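Local structure of particle-associated lyase (Acinetobacter bacteriophage AP22, 4Y9V) at residues Gly246-Gly251 / Lys268-Asn274; Gly293-Arg299 / Ala323-Thr329. The protein probably cleaves the capsular polysaccharide of Acinetobacter baumannii as a trimeric phage tailspike lyase. All coordinates share one frame; numbering follows the deposited sequence. Where two conformers were deposited one is given.

Contact 1: residues Gly246-Gly251 / Lys268-Asn274; sequences GGKFAG and KNNAPAN. With 49T (2-acetamido-2-deoxy-alpha-D-fucopyranose), chain B.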
loop_
_atom_site.group_PDB
_atom_site.type_symbol
_atom_site.label_atom_id
_atom_site.label_comp_id
_atom_site.label_asym_id
_atom_site.label_seq_id
_atom_site.Cartn_x
_atom_site.Cartn_y
_atom_site.Cartn_z
ATOM N N GLY A 246 -4.068 30.010 15.402
ATOM C CA GLY A 246 -4.678 31.155 14.786
ATOM C C GLY A 246 -4.376 31.275 13.308
ATOM O O GLY A 246 -3.863 30.363 12.647
ATOM N N GLY A 247 -4.738 32.452 12.779
ATOM C CA GLY A 247 -4.723 32.724 11.362
ATOM C C GLY A 247 -6.112 32.577 10.755
ATOM O O GLY A 247 -6.811 31.616 11.044
ATOM N N LYS A 248 -6.507 33.531 9.927
ATOM C CA LYS A 248 -7.862 33.505 9.379
ATOM C C LYS A 248 -8.080 32.375 8.364
ATOM O O LYS A 248 -9.129 31.749 8.383
ATOM C CB LYS A 248 -8.166 34.872 8.741
ATOM C CG LYS A 248 -9.572 34.956 8.168
ATOM C CD LYS A 248 -9.921 36.414 7.807
ATOM C CE LYS A 248 -11.332 36.519 7.244
ATOM N NZ LYS A 248 -11.646 37.960 7.026
ATOM N N PHE A 249 -7.106 32.176 7.463
ATOM C CA PHE A 249 -7.359 31.366 6.273
ATOM C C PHE A 249 -6.716 29.989 6.291
ATOM O O PHE A 249 -7.369 29.018 5.867
ATOM C CB PHE A 249 -6.911 32.099 5.028
ATOM C CG PHE A 249 -7.737 33.356 4.739
ATOM C CD1 PHE A 249 -9.078 33.244 4.419
ATOM C CD2 PHE A 249 -7.161 34.618 4.785
ATOM C CE1 PHE A 249 -9.843 34.371 4.154
ATOM C CE2 PHE A 249 -7.926 35.742 4.527
ATOM C CZ PHE A 249 -9.268 35.628 4.201
ATOM N N ALA A 250 -5.464 29.880 6.721
ATOM C CA ALA A 250 -4.754 28.604 6.714
ATOM C C ALA A 250 -3.585 28.706 7.694
ATOM O O ALA A 250 -3.080 29.793 7.945
ATOM C CB ALA A 250 -4.271 28.236 5.330
ATOM N N GLY A 251 -3.134 27.548 8.166
ATOM C CA GLY A 251 -2.024 27.517 9.111
ATOM C C GLY A 251 -0.652 27.491 8.461
ATOM O O GLY A 251 0.265 28.264 8.845
ATOM N N LYS A 268 -2.850 24.077 11.781
ATOM C CA LYS A 268 -4.279 24.043 12.088
ATOM C C LYS A 268 -4.949 25.331 11.627
ATOM O O LYS A 268 -4.298 26.343 11.341
ATOM C CB LYS A 268 -4.531 23.812 13.555
ATOM C CG LYS A 268 -3.968 24.903 14.429
ATOM C CD LYS A 268 -4.162 24.638 15.908
ATOM C CE LYS A 268 -3.358 23.616 16.510
ATOM N NZ LYS A 268 -1.906 23.864 16.599
ATOM N N ASN A 269 -6.278 25.302 11.595
ATOM C CA ASN A 269 -7.094 26.491 11.495
ATOM C C ASN A 269 -8.312 26.300 12.399
ATOM O O ASN A 269 -8.897 25.236 12.406
ATOM C CB ASN A 269 -7.572 26.746 10.049
ATOM C CG ASN A 269 -8.407 27.993 9.955
ATOM O OD1 ASN A 269 -9.639 27.951 10.105
ATOM N ND2 ASN A 269 -7.767 29.129 9.684
ATOM N N ASN A 270 -8.672 27.369 13.132
ATOM C CA ASN A 270 -9.801 27.301 14.035
ATOM C C ASN A 270 -10.677 28.535 13.940
ATOM O O ASN A 270 -11.441 28.824 14.867
ATOM C CB ASN A 270 -9.333 27.097 15.494
ATOM C CG ASN A 270 -8.535 25.831 15.669
ATOM O OD1 ASN A 270 -9.165 24.776 15.974
ATOM N ND2 ASN A 270 -7.303 25.871 15.472
ATOM N N ALA A 271 -10.601 29.247 12.822
ATOM C CA ALA A 271 -11.299 30.504 12.655
ATOM C C ALA A 271 -12.744 30.243 12.243
ATOM O O ALA A 271 -13.092 29.179 11.770
ATOM C CB ALA A 271 -10.578 31.333 11.600
ATOM N N PRO A 272 -13.598 31.282 12.363
ATOM C CA PRO A 272 -14.936 31.192 11.795
ATOM C C PRO A 272 -14.857 30.833 10.340
ATOM O O PRO A 272 -13.939 31.240 9.604
ATOM C CB PRO A 272 -15.506 32.595 12.024
ATOM C CG PRO A 272 -14.776 33.096 13.258
ATOM C CD PRO A 272 -13.372 32.557 13.069
ATOM N N ALA A 273 -15.850 30.095 9.860
ATOM C CA ALA A 273 -15.839 29.646 8.470
ATOM C C ALA A 273 -15.776 30.781 7.482
ATOM O O ALA A 273 -16.496 31.791 7.576
ATOM C CB ALA A 273 -17.078 28.757 8.271
ATOM N N ASN A 274 -14.928 30.600 6.481
ATOM C CA ASN A 274 -14.743 31.489 5.376
ATOM C C ASN A 274 -14.541 30.635 4.108
ATOM O O ASN A 274 -14.931 29.473 4.067
ATOM C CB ASN A 274 -13.651 32.539 5.682
ATOM C CG ASN A 274 -12.290 31.940 5.977
ATOM O OD1 ASN A 274 -11.751 31.137 5.191
ATOM N ND2 ASN A 274 -11.699 32.320 7.084
HETATM C C1 49T B . -7.486 31.997 -3.263
HETATM C C2 49T B . -7.394 33.448 -2.778
HETATM N N2 49T B . -7.870 33.546 -1.390
HETATM C C7 49T B . -7.032 33.758 -0.387
HETATM O O7 49T B . -5.820 33.799 -0.484
HETATM C C8 49T B . -7.707 33.930 0.976
HETATM O O5 49T B . -7.256 31.895 -4.624
HETATM C C5 49T B . -8.102 32.696 -5.461
HETATM C C6 49T B . -7.788 32.356 -6.906
HETATM C C4 49T B . -7.896 34.167 -5.107
HETATM O O4 49T B . -6.540 34.510 -5.371
HETATM C C3 49T B . -8.224 34.361 -3.652
HETATM O O3 49T B . -7.906 35.728 -3.273
HETATM O O HOH W 1 -4.992 28.956 10.392
HETATM O O HOH W 2 -5.846 27.930 16.339
HETATM O O HOH W 3 -5.650 27.894 14.559
HETATM O O HOH W 4 -7.315 29.875 13.177
#
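Asn274 turns its CG between its own backbone N and carbonyl carbon (chi1 60°), which carries its amide to Lys248 and Phe249. Asn269 sends CG anti to the backbone N (chi1 -179°) and brings its ND2 to the carbonyl oxygen of Lys248. Both amides donate to this one acceptor. Asn274 ND2 lies 2.9 Å from Lys248 O, above the carbonyl plane rather than on a lone pair, while Lys248 O sits in the Asn274 amide plane. Asn269 ND2 adds a weak bond of 3.2 Å to Lys248 O. The other end of Asn269 forms an Asx turn, in which OD1 accepts from Ala271 N; Asn277 also bonds to this OD1. Water 1 accepts from Asn269 ND2 and lies within bonding distance of Gly246 O and Lys268 O, which compete for its protons.

Asn274 OD1 meets the edge of the Phe249 ring, 3.5 Å from CD1, with amide and ring planes 59° apart. OD1 itself accepts from Leu276 N. Lys248 CG covers one ring face. The acetamido methyl of the N-acetylfucosamine, C8, lies 3.6 Å above the opposite face. Such a CH-pi-like contact of sugar methyl and aromatic face marks the glycan pocket of this pectin lyase-like beta-helix.

Contact 2: residues Gly293-Arg299 / Ala323-Thr329; sequences GSNNSTR and AILHSET. With SO4 (sulfate ion), chain K.
Backbone hydrogen bonds run between Gly293-Ser297 and Ala323-Ser327 in parallel register. Asn295 N donates to Ile324 O and Asn295 O accepts from His326 N, so one neighbouring strand uses both. Beyond the strands, Thr298 O is gripped twice, by Thr329 N at 3.0 Å and by Thr329 OG1 at 2.8 Å. The hydroxyl reaches it because OG1 stands between the Thr329 backbone N and carbonyl carbon (chi1 66°).

Paired residues put their side chains on the same face, as on successive coils of a right-handed parallel beta-helix, the fold of pectin lyase-like proteins. Asn296 lies alongside His326, OD1 3.5 Å from His326 CB, the amide and ring planes 23° apart. Glu176 of the second subunit takes the Asn296 ND2, and Asn351 holds His326 ND1. On the other face Asn295 OD1 is 3.7 Å from Leu325 CD2; Tyr290 bonds this OD1.

Charged contacts and two bridging waters lie at the C-terminal ends. Arg299 meets a sulfate, probably from the crystallisation liquor, edge-on: NH1 to O4 is 3.1 Å and NH2 to O3 is 2.9 Å. Water 8 bridges Arg299 NE and Thr329 OG1. Water 7 joins Thr298 OG1, also bonded to Ala271 O, to Glu328 OE1; Glu328 OE2 salt-bridges Lys186 of the second subunit.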
loop_
_atom_site.group_PDB
_atom_site.type_symbol
_atom_site.label_atom_id
_atom_site.label_comp_id
_atom_site.label_asym_id
_atom_site.label_seq_id
_atom_site.Cartn_x
_atom_site.Cartn_y
_atom_site.Cartn_z
ATOM N N GLY A 293 0.988 11.902 10.167
ATOM C CA GLY A 293 0.673 13.091 10.897
ATOM C C GLY A 293 -0.807 13.222 11.203
ATOM O O GLY A 293 -1.577 12.262 11.053
ATOM N N SER A 294 -1.176 14.381 11.706
ATOM C CA SER A 294 -2.548 14.704 12.029
ATOM C C SER A 294 -2.748 16.197 11.864
ATOM O O SER A 294 -1.866 16.989 12.182
ATOM C CB SER A 294 -2.869 14.324 13.478
ATOM O OG SER A 294 -4.213 14.583 13.852
ATOM N N ASN A 295 -3.926 16.545 11.351
ATOM C CA ASN A 295 -4.303 17.926 11.239
ATOM C C ASN A 295 -5.815 18.042 11.437
ATOM O O ASN A 295 -6.577 17.172 11.014
ATOM C CB ASN A 295 -3.948 18.539 9.863
ATOM C CG ASN A 295 -2.457 18.486 9.581
ATOM O OD1 ASN A 295 -2.028 17.507 8.949
ATOM N ND2 ASN A 295 -1.732 19.460 10.071
ATOM N N ASN A 296 -6.191 19.156 12.081
ATOM C CA ASN A 296 -7.572 19.509 12.382
ATOM C C ASN A 296 -7.822 20.947 11.942
ATOM O O ASN A 296 -6.952 21.823 12.069
ATOM C CB ASN A 296 -7.835 19.383 13.877
ATOM C CG ASN A 296 -7.769 17.956 14.333
ATOM O OD1 ASN A 296 -8.255 17.060 13.654
ATOM N ND2 ASN A 296 -7.239 17.725 15.508
ATOM N N SER A 297 -9.022 21.203 11.431
ATOM C CA SER A 297 -9.349 22.531 10.934
ATOM C C SER A 297 -10.835 22.791 11.016
ATOM O O SER A 297 -11.656 21.869 10.991
ATOM C CB SER A 297 -8.887 22.599 9.468
ATOM O OG SER A 297 -9.208 23.856 8.907
ATOM N N THR A 298 -11.226 24.079 10.972
ATOM C CA THR A 298 -12.623 24.416 10.777
ATOM C C THR A 298 -13.177 23.770 9.503
ATOM O O THR A 298 -14.303 23.283 9.507
ATOM C CB THR A 298 -12.814 25.946 10.721
ATOM O OG1 THR A 298 -12.365 26.452 11.983
ATOM C CG2 THR A 298 -14.246 26.340 10.455
ATOM N N ARG A 299 -12.398 23.841 8.414
ATOM C CA ARG A 299 -12.749 23.200 7.149
ATOM C C ARG A 299 -11.661 22.155 6.841
ATOM O O ARG A 299 -11.295 21.393 7.718
ATOM C CB ARG A 299 -13.084 24.204 6.040
ATOM C CG ARG A 299 -14.219 25.134 6.430
ATOM C CD ARG A 299 -14.705 26.030 5.310
ATOM N NE ARG A 299 -15.287 25.257 4.226
ATOM C CZ ARG A 299 -14.787 25.052 3.035
ATOM N NH1 ARG A 299 -13.636 25.567 2.645
ATOM N NH2 ARG A 299 -15.461 24.277 2.167
ATOM N N ALA A 323 -2.149 9.595 7.867
ATOM C CA ALA A 323 -2.587 10.876 8.410
ATOM C C ALA A 323 -4.025 10.801 8.892
ATOM O O ALA A 323 -4.885 10.180 8.240
ATOM C CB ALA A 323 -2.432 11.974 7.371
ATOM N N ILE A 324 -4.294 11.473 10.004
ATOM C CA ILE A 324 -5.628 11.575 10.599
ATOM C C ILE A 324 -6.082 13.008 10.424
ATOM O O ILE A 324 -5.474 13.923 10.980
ATOM C CB ILE A 324 -5.630 11.101 12.061
ATOM C CG1 ILE A 324 -4.885 9.790 12.314
ATOM C CG2 ILE A 324 -7.041 11.085 12.568
ATOM C CD1 ILE A 324 -5.397 8.557 11.605
ATOM N N LEU A 325 -7.120 13.217 9.595
ATOM C CA LEU A 325 -7.443 14.522 9.036
ATOM C C LEU A 325 -8.924 14.825 9.257
ATOM O O LEU A 325 -9.790 14.136 8.702
ATOM C CB LEU A 325 -7.149 14.497 7.529
ATOM C CG LEU A 325 -5.689 14.197 7.157
ATOM C CD1 LEU A 325 -5.535 14.128 5.666
ATOM C CD2 LEU A 325 -4.731 15.241 7.761
ATOM N N HIS A 326 -9.221 15.887 10.029
ATOM C CA HIS A 326 -10.598 16.173 10.369
ATOM C C HIS A 326 -10.959 17.646 10.247
ATOM O O HIS A 326 -10.175 18.540 10.559
ATOM C CB HIS A 326 -10.939 15.679 11.795
ATOM C CG HIS A 326 -10.962 14.176 11.854
ATOM N ND1 HIS A 326 -11.863 13.433 11.113
ATOM C CD2 HIS A 326 -10.247 13.243 12.499
ATOM C CE1 HIS A 326 -11.649 12.141 11.359
ATOM N NE2 HIS A 326 -10.675 11.989 12.201
ATOM N N SER A 327 -12.212 17.854 9.786
ATOM C CA SER A 327 -12.821 19.168 9.767
ATOM C C SER A 327 -13.899 19.243 10.845
ATOM O O SER A 327 -14.658 18.272 11.047
ATOM C CB SER A 327 -13.434 19.497 8.409
ATOM O OG SER A 327 -14.540 18.663 8.131
ATOM N N GLU A 328 -14.023 20.398 11.469
ATOM C CA GLU A 328 -15.087 20.624 12.475
ATOM C C GLU A 328 -16.435 20.849 11.820
ATOM O O GLU A 328 -17.457 20.304 12.302
ATOM C CB GLU A 328 -14.655 21.849 13.312
ATOM C CG GLU A 328 -15.713 22.267 14.341
ATOM C CD GLU A 328 -16.684 23.303 13.845
ATOM O OE1 GLU A 328 -16.213 24.292 13.241
ATOM O OE2 GLU A 328 -17.877 23.191 14.206
ATOM N N THR A 329 -16.488 21.636 10.747
ATOM C CA THR A 329 -17.688 21.761 9.956
ATOM C C THR A 329 -17.880 20.490 9.117
ATOM O O THR A 329 -17.003 19.642 9.021
ATOM C CB THR A 329 -17.661 23.008 9.064
ATOM O OG1 THR A 329 -16.644 22.872 8.078
ATOM C CG2 THR A 329 -17.503 24.292 9.873
HETATM S S SO4 K . -13.472 24.183 -0.928
HETATM O O1 SO4 K . -13.195 24.590 -2.296
HETATM O O2 SO4 K . -13.704 22.728 -0.886
HETATM O O3 SO4 K . -14.689 24.901 -0.512
HETATM O O4 SO4 K . -12.389 24.493 0.037
HETATM O O HOH W 5 -6.586 14.795 13.430
HETATM O O HOH W 6 -7.273 14.643 13.148
HETATM O O HOH W 7 -13.743 25.291 14.089
HETATM O O HOH W 8 -17.522 23.955 5.645
#

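In the fold
The two contacts follow in series along the chain, with centres about 12 Å apart, and share one run of beta-helix strands: 268-269 neighbours 293-297. Thr298 joins them, its N near Asn269 O and its OG1 bonded to Ala271 O. Contact 1 is the more buried, yet it is mostly turn, held by side-chain amides and waters. Contact 2 is regular parallel strand, held mainly by backbone bonds, and only partly buried within the assembly. Both reach the second subunit, contact 1 through Asn270 and contact 2 through more residues. Contact 1 offers an aromatic face to the glycan. Contact 2 brings the side chain of Arg299 to about 6 Å from a bound N-acetylmannosaminuronic acid.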